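Local coordinates for tubulin-like protein CetZ2 (Haloferax volcanii, PDB 4B45), which binds GTP and takes part in the control of cell shape as an archaeal relative of tubulin and FtsZ, at residues A[249-254]-A[290-295]; A[274-279]-A[308-313]; A[81-86]-A[116-121]. All coordinates share one frame; numbering follows the deposited sequence.

Contact 1 (A[249-254]-A[290-295])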
# COMPACT_ATOMS: atom_id res chain seq x y z
N ARG A 249 -15.26 -11.34 -0.38
CA ARG A 249 -14.53 -11.07 0.86
C ARG A 249 -13.47 -10.00 0.65
O ARG A 249 -13.32 -9.12 1.50
CB ARG A 249 -13.91 -12.34 1.43
CG ARG A 249 -14.92 -13.29 2.07
CD ARG A 249 -14.27 -14.14 3.13
NE ARG A 249 -12.96 -14.64 2.70
CZ ARG A 249 -12.77 -15.80 2.09
NH1 ARG A 249 -13.81 -16.60 1.83
NH2 ARG A 249 -11.55 -16.18 1.74
N ALA A 250 -12.76 -10.08 -0.47
CA ALA A 250 -11.70 -9.13 -0.79
C ALA A 250 -12.25 -7.70 -0.81
O ALA A 250 -11.62 -6.78 -0.30
CB ALA A 250 -11.04 -9.47 -2.12
N VAL A 251 -13.43 -7.55 -1.38
CA VAL A 251 -14.09 -6.25 -1.48
C VAL A 251 -14.76 -5.80 -0.18
O VAL A 251 -14.76 -4.62 0.15
CB VAL A 251 -15.16 -6.26 -2.60
CG1 VAL A 251 -15.90 -4.94 -2.66
CG2 VAL A 251 -14.51 -6.61 -3.96
N LEU A 252 -15.32 -6.74 0.58
CA LEU A 252 -16.12 -6.38 1.76
C LEU A 252 -15.39 -6.51 3.11
O LEU A 252 -15.50 -5.61 3.95
CB LEU A 252 -17.44 -7.15 1.79
CG LEU A 252 -18.33 -6.98 0.55
CD1 LEU A 252 -19.47 -8.00 0.57
CD2 LEU A 252 -18.90 -5.56 0.42
N THR A 253 -14.64 -7.59 3.32
CA THR A 253 -13.91 -7.74 4.58
C THR A 253 -12.39 -7.62 4.47
O THR A 253 -11.74 -7.22 5.43
CB THR A 253 -14.22 -9.08 5.31
OG1 THR A 253 -13.65 -10.19 4.60
CG2 THR A 253 -15.70 -9.30 5.43
N GLY A 254 -11.83 -7.98 3.33
CA GLY A 254 -10.39 -8.16 3.25
C GLY A 254 -9.63 -6.96 2.72
O GLY A 254 -8.50 -7.08 2.25
N GLU A 290 -18.59 -5.04 -10.36
CA GLU A 290 -19.18 -3.91 -11.06
C GLU A 290 -20.52 -3.48 -10.45
O GLU A 290 -20.81 -2.29 -10.37
CB GLU A 290 -19.33 -4.23 -12.56
CG GLU A 290 -20.03 -3.14 -13.36
CD GLU A 290 -20.08 -3.44 -14.84
OE1 GLU A 290 -20.90 -4.28 -15.26
OE2 GLU A 290 -19.28 -2.84 -15.60
N ASP A 291 -21.33 -4.46 -10.02
CA ASP A 291 -22.62 -4.16 -9.40
C ASP A 291 -22.45 -3.60 -8.00
O ASP A 291 -23.21 -2.73 -7.58
CB ASP A 291 -23.50 -5.41 -9.32
CG ASP A 291 -23.93 -5.93 -10.68
OD1 ASP A 291 -23.90 -5.17 -11.68
OD2 ASP A 291 -24.32 -7.12 -10.75
N GLU A 292 -21.47 -4.11 -7.27
CA GLU A 292 -21.24 -3.69 -5.89
C GLU A 292 -20.60 -2.30 -5.79
O GLU A 292 -20.98 -1.52 -4.93
CB GLU A 292 -20.38 -4.72 -5.15
CG GLU A 292 -19.92 -4.30 -3.77
CD GLU A 292 -21.06 -3.94 -2.84
OE1 GLU A 292 -22.16 -4.53 -2.97
OE2 GLU A 292 -20.85 -3.06 -1.98
N THR A 293 -19.65 -1.99 -6.66
CA THR A 293 -18.96 -0.70 -6.60
C THR A 293 -19.73 0.43 -7.31
O THR A 293 -19.57 1.60 -6.99
CB THR A 293 -17.55 -0.78 -7.21
OG1 THR A 293 -17.65 -1.13 -8.61
CG2 THR A 293 -16.71 -1.82 -6.49
N GLY A 294 -20.54 0.08 -8.30
CA GLY A 294 -21.17 1.08 -9.14
C GLY A 294 -20.20 1.66 -10.16
O GLY A 294 -20.56 2.56 -10.92
N SER A 295 -18.97 1.15 -10.18
CA SER A 295 -17.94 1.66 -11.08
C SER A 295 -18.18 1.31 -12.54
O SER A 295 -18.58 0.18 -12.86
CB SER A 295 -16.56 1.14 -10.65
OG SER A 295 -15.60 1.41 -11.65
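V251 and E292 face each other across the last turns of two helices, with their CA atoms 8.8 Å apart, the shortest such distance between 249-254 and 290-295. Both side chains leave their backbones toward the opposite helix. CG1 of V251 meets CG of E292 at 4.2 Å, so the glutamate offers its aliphatic part to the valine. E292 has CG anti to the backbone N (chi1 172°), which sends the chain across the gap. A bend at chi2 (57°) then turns the carboxylate toward L252, where OE2 of E292 lies 4.0 Å from CD2 of L252. The side chains of L252 and E292 pass at a slant, and this approach is loose. OE2 is hydrogen-bonded to OG of S261, a loop residue that V251 and L252 also touch. No hydrogen bond joins the two segments. Helix 279-293 ends just past E292, in an ST turn of T293. The contact joins helix 240-252 to helix 279-293 in the C-terminal domain. V251 also touches W288 and V289 of the second helix. Both helices rest on strand 309-319, V251 through V314 and T293 through L316.

Contact 2 (A[274-279]-A[308-313])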
# COMPACT_ATOMS: atom_id res chain seq x y z
N PRO A 274 -3.80 -21.88 -13.48
CA PRO A 274 -4.69 -21.69 -14.63
C PRO A 274 -5.80 -22.74 -14.78
O PRO A 274 -6.96 -22.38 -15.01
CB PRO A 274 -3.74 -21.76 -15.83
CG PRO A 274 -2.46 -21.25 -15.30
CD PRO A 274 -2.39 -21.66 -13.84
N ASP A 275 -5.45 -24.02 -14.64
CA ASP A 275 -6.42 -25.11 -14.78
C ASP A 275 -7.53 -25.09 -13.73
O ASP A 275 -8.58 -25.69 -13.95
CB ASP A 275 -5.72 -26.47 -14.73
CG ASP A 275 -4.92 -26.76 -15.99
OD1 ASP A 275 -5.23 -26.17 -17.04
OD2 ASP A 275 -3.98 -27.59 -15.92
N THR A 276 -7.30 -24.43 -12.60
CA THR A 276 -8.28 -24.43 -11.51
C THR A 276 -9.23 -23.23 -11.53
O THR A 276 -10.24 -23.20 -10.83
CB THR A 276 -7.58 -24.51 -10.14
OG1 THR A 276 -7.00 -23.24 -9.81
CG2 THR A 276 -6.49 -25.59 -10.15
N ILE A 277 -8.90 -22.23 -12.34
CA ILE A 277 -9.67 -20.99 -12.40
C ILE A 277 -10.78 -21.07 -13.45
O ILE A 277 -10.50 -21.07 -14.65
CB ILE A 277 -8.75 -19.82 -12.75
CG1 ILE A 277 -7.61 -19.73 -11.72
CG2 ILE A 277 -9.53 -18.53 -12.83
CD1 ILE A 277 -6.87 -18.40 -11.74
N PRO A 278 -12.05 -21.15 -12.99
CA PRO A 278 -13.19 -21.36 -13.89
C PRO A 278 -13.62 -20.10 -14.63
O PRO A 278 -13.69 -19.02 -14.03
CB PRO A 278 -14.30 -21.82 -12.94
CG PRO A 278 -13.95 -21.20 -11.61
CD PRO A 278 -12.45 -21.11 -11.57
N ARG A 279 -13.94 -20.25 -15.91
CA ARG A 279 -14.39 -19.14 -16.73
C ARG A 279 -15.62 -18.46 -16.15
O ARG A 279 -15.68 -17.24 -16.04
CB ARG A 279 -14.71 -19.63 -18.15
CG ARG A 279 -15.37 -18.58 -19.02
CD ARG A 279 -15.62 -19.12 -20.43
NE ARG A 279 -16.30 -18.13 -21.25
CZ ARG A 279 -16.67 -18.35 -22.51
NH1 ARG A 279 -16.44 -19.52 -23.08
NH2 ARG A 279 -17.29 -17.39 -23.19
N GLY A 308 -1.81 -24.09 -4.03
CA GLY A 308 -2.87 -25.05 -3.81
C GLY A 308 -4.17 -24.30 -3.60
O GLY A 308 -5.22 -24.88 -3.35
N ARG A 309 -4.09 -22.98 -3.74
CA ARG A 309 -5.21 -22.11 -3.46
C ARG A 309 -5.57 -21.21 -4.64
O ARG A 309 -4.93 -21.24 -5.69
CB ARG A 309 -4.88 -21.25 -2.23
CG ARG A 309 -4.47 -22.09 -1.03
CD ARG A 309 -3.95 -21.25 0.13
NE ARG A 309 -4.98 -20.38 0.68
CZ ARG A 309 -5.95 -20.79 1.49
NH1 ARG A 309 -6.01 -22.07 1.85
NH2 ARG A 309 -6.85 -19.93 1.93
N LEU A 310 -6.62 -20.43 -4.45
CA LEU A 310 -7.03 -19.39 -5.38
C LEU A 310 -7.16 -18.14 -4.54
O LEU A 310 -7.50 -18.23 -3.36
CB LEU A 310 -8.41 -19.68 -5.95
CG LEU A 310 -8.59 -20.75 -7.00
CD1 LEU A 310 -10.06 -21.09 -7.10
CD2 LEU A 310 -8.04 -20.26 -8.32
N ALA A 311 -6.95 -16.98 -5.14
CA ALA A 311 -7.22 -15.75 -4.41
C ALA A 311 -7.74 -14.69 -5.34
O ALA A 311 -7.45 -14.71 -6.53
CB ALA A 311 -5.97 -15.27 -3.68
N SER A 312 -8.52 -13.77 -4.78
CA SER A 312 -8.91 -12.56 -5.47
C SER A 312 -8.13 -11.40 -4.85
O SER A 312 -8.09 -11.24 -3.62
CB SER A 312 -10.40 -12.28 -5.36
OG SER A 312 -11.15 -13.34 -5.93
N LEU A 313 -7.53 -10.61 -5.70
CA LEU A 313 -6.80 -9.44 -5.27
C LEU A 313 -7.51 -8.31 -5.98
O LEU A 313 -7.49 -8.26 -7.21
CB LEU A 313 -5.36 -9.55 -5.72
CG LEU A 313 -4.33 -8.51 -5.30
CD1 LEU A 313 -4.02 -8.65 -3.81
CD2 LEU A 313 -3.08 -8.70 -6.15
O HOH W 1 -5.02 -22.94 -7.72
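T276 and I277 meet L310 through torsions that bring OG1 of T276 and CG1 of I277 to one methyl, CD2 of L310. In T276 the hydroxyl sits between the backbone N and the carbonyl carbon (chi1 75°), which turns OG1 to L310. In I277 it is CG1 that stands beside the backbone N (chi1 -57°). CD2 of L310 lies 3.5 Å from OG1 of T276. CD2 of L310 is equally close, 3.5 Å, to CG1 of I277, a tight fit for two carbons. CD1 of I277 follows at 4.1 Å from CD2 of L310. T276 and L310 run past one another in opposite directions. A water bridges the two segments beside L310. The water donates to OG1 of T276 at 2.9 Å and to the backbone O of R309 at 2.6 Å. The same OG1 is hydrogen-bonded to the carbonyl of E273, so the threonine hydroxyl has E273 O and the water as partners. In the tubulin-like C-terminal domain, residues 274-278 lie in the loop between strand 263-272 and helix 279-293, with P278 at the N-cap position. L310 is the second residue of strand 309-319, which is paired with strands 222-231 and 263-272. I277 touches I270 of strand 263-272.

Contact 3 (A[81-86]-A[116-121])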
# COMPACT_ATOMS: atom_id res chain seq x y z
N GLU A 81 19.53 15.84 -1.24
CA GLU A 81 20.21 14.63 -0.77
C GLU A 81 19.30 13.40 -0.90
O GLU A 81 19.77 12.31 -1.24
CB GLU A 81 20.69 14.80 0.69
CG GLU A 81 21.75 15.89 0.89
CD GLU A 81 21.19 17.30 0.80
OE1 GLU A 81 19.97 17.46 0.61
OE2 GLU A 81 21.98 18.27 0.90
N VAL A 82 18.01 13.57 -0.62
CA VAL A 82 17.05 12.50 -0.84
C VAL A 82 16.93 12.14 -2.32
O VAL A 82 17.15 10.98 -2.70
CB VAL A 82 15.66 12.84 -0.25
CG1 VAL A 82 14.70 11.68 -0.46
CG2 VAL A 82 15.77 13.18 1.23
N MET A 83 16.60 13.13 -3.16
CA MET A 83 16.50 12.93 -4.61
C MET A 83 17.76 12.30 -5.21
O MET A 83 17.68 11.58 -6.22
CB MET A 83 16.23 14.26 -5.34
CG MET A 83 15.01 15.04 -4.89
SD MET A 83 13.42 14.33 -5.33
CE MET A 83 13.41 14.61 -7.10
N SER A 84 18.91 12.58 -4.61
CA SER A 84 20.19 12.10 -5.14
C SER A 84 20.45 10.64 -4.78
O SER A 84 21.23 9.97 -5.46
CB SER A 84 21.34 12.97 -4.67
OG SER A 84 21.22 14.26 -5.24
N ALA A 85 19.82 10.17 -3.72
CA ALA A 85 19.84 8.75 -3.43
C ALA A 85 19.08 8.02 -4.54
O ALA A 85 19.40 6.89 -4.89
CB ALA A 85 19.22 8.46 -2.06
N LEU A 86 18.09 8.69 -5.11
CA LEU A 86 17.24 8.11 -6.15
C LEU A 86 17.83 8.16 -7.55
O LEU A 86 17.32 7.50 -8.45
CB LEU A 86 15.90 8.83 -6.19
CG LEU A 86 15.00 8.63 -4.99
CD1 LEU A 86 13.79 9.51 -5.19
CD2 LEU A 86 14.61 7.17 -4.91
N ALA A 116 6.57 13.58 -2.20
CA ALA A 116 5.65 13.17 -3.25
C ALA A 116 5.49 14.29 -4.27
O ALA A 116 5.55 14.06 -5.47
CB ALA A 116 4.29 12.77 -2.68
N LYS A 117 5.29 15.50 -3.76
CA LYS A 117 5.12 16.67 -4.62
C LYS A 117 6.39 16.99 -5.41
O LYS A 117 6.32 17.47 -6.53
CB LYS A 117 4.68 17.88 -3.80
CG LYS A 117 4.46 19.13 -4.62
CD LYS A 117 4.02 20.29 -3.74
CE LYS A 117 3.72 21.52 -4.58
NZ LYS A 117 3.13 22.62 -3.76
N ALA A 118 7.55 16.72 -4.82
CA ALA A 118 8.80 16.94 -5.54
C ALA A 118 8.99 15.93 -6.68
O ALA A 118 9.38 16.30 -7.79
CB ALA A 118 9.98 16.91 -4.57
N LEU A 119 8.70 14.67 -6.41
CA LEU A 119 8.87 13.60 -7.38
C LEU A 119 7.86 13.68 -8.52
O LEU A 119 8.18 13.45 -9.68
CB LEU A 119 8.75 12.24 -6.69
CG LEU A 119 9.95 11.91 -5.80
CD1 LEU A 119 9.61 10.85 -4.75
CD2 LEU A 119 11.08 11.44 -6.67
N ALA A 120 6.62 14.01 -8.17
CA ALA A 120 5.55 14.12 -9.15
C ALA A 120 5.85 15.20 -10.18
O ALA A 120 5.35 15.16 -11.31
CB ALA A 120 4.23 14.40 -8.45
N GLY A 121 6.68 16.16 -9.80
CA GLY A 121 6.95 17.30 -10.66
C GLY A 121 8.17 17.15 -11.54
O GLY A 121 8.67 18.14 -12.08
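L86 and L119 meet end to end through their methyls. CD1 of L86 meets CD2 of L119 at 3.6 Å, the shortest approach between 81-86 and 116-121. M83 comes to the same methyl in a different way. M83 and L119 run antiparallel alongside each other, so the methionine chain does not meet the leucine end on. M83 leaves its backbone with CG beside the N, and further bends at chi2 and chi3 (both -71°) fold the thioether toward the second helix. Its SD then lies 4.0 Å from CD2 of L119, and its CE is 4.0 Å from the same atom. CD2 of L119 is thus the shared point for M83 and L86. The sulfur also faces CB of A118, more loosely, at 4.4 Å. The contact is wholly apolar, and no hydrogen bond crosses it.

Helices 68-85 and 107-120 belong to the Rossmann-like GTPase domain of the tubulin/FtsZ family. Helix 107-120 is the crossover of a beta-alpha-beta unit between the parallel strands 96-102 and 127-133. It starts at the GTP-binding residues S107 and G108, and M83 and L86 pack against its other end.

The central sheet packs against the two leucines. L86 rests on V4 and I6 of strand 3-8, while L119 touches I6 and also V127 of strand 127-133. M83 also packs on V122, just beyond helix 107-120, and A118 touches Q79 of helix 68-85.

Contacts 1 and 2 share the C-terminal domain, with centres 18 Å apart. They touch directly where CB of A250 lies 3.7 Å from the backbone O of S312. Their segments alternate along the chain, and helix 279-293 links them: contact 2 lies at its start and contact 1 at its end. Contact 3 belongs to the GTPase domain and closes earlier in the chain. Its centre is about 35 Å from that of contact 1 and about 39 Å from that of contact 2, on the opposite side of the chain's centre. None of the three lies at the GTP site, although helix 107-120 of contact 3 begins there.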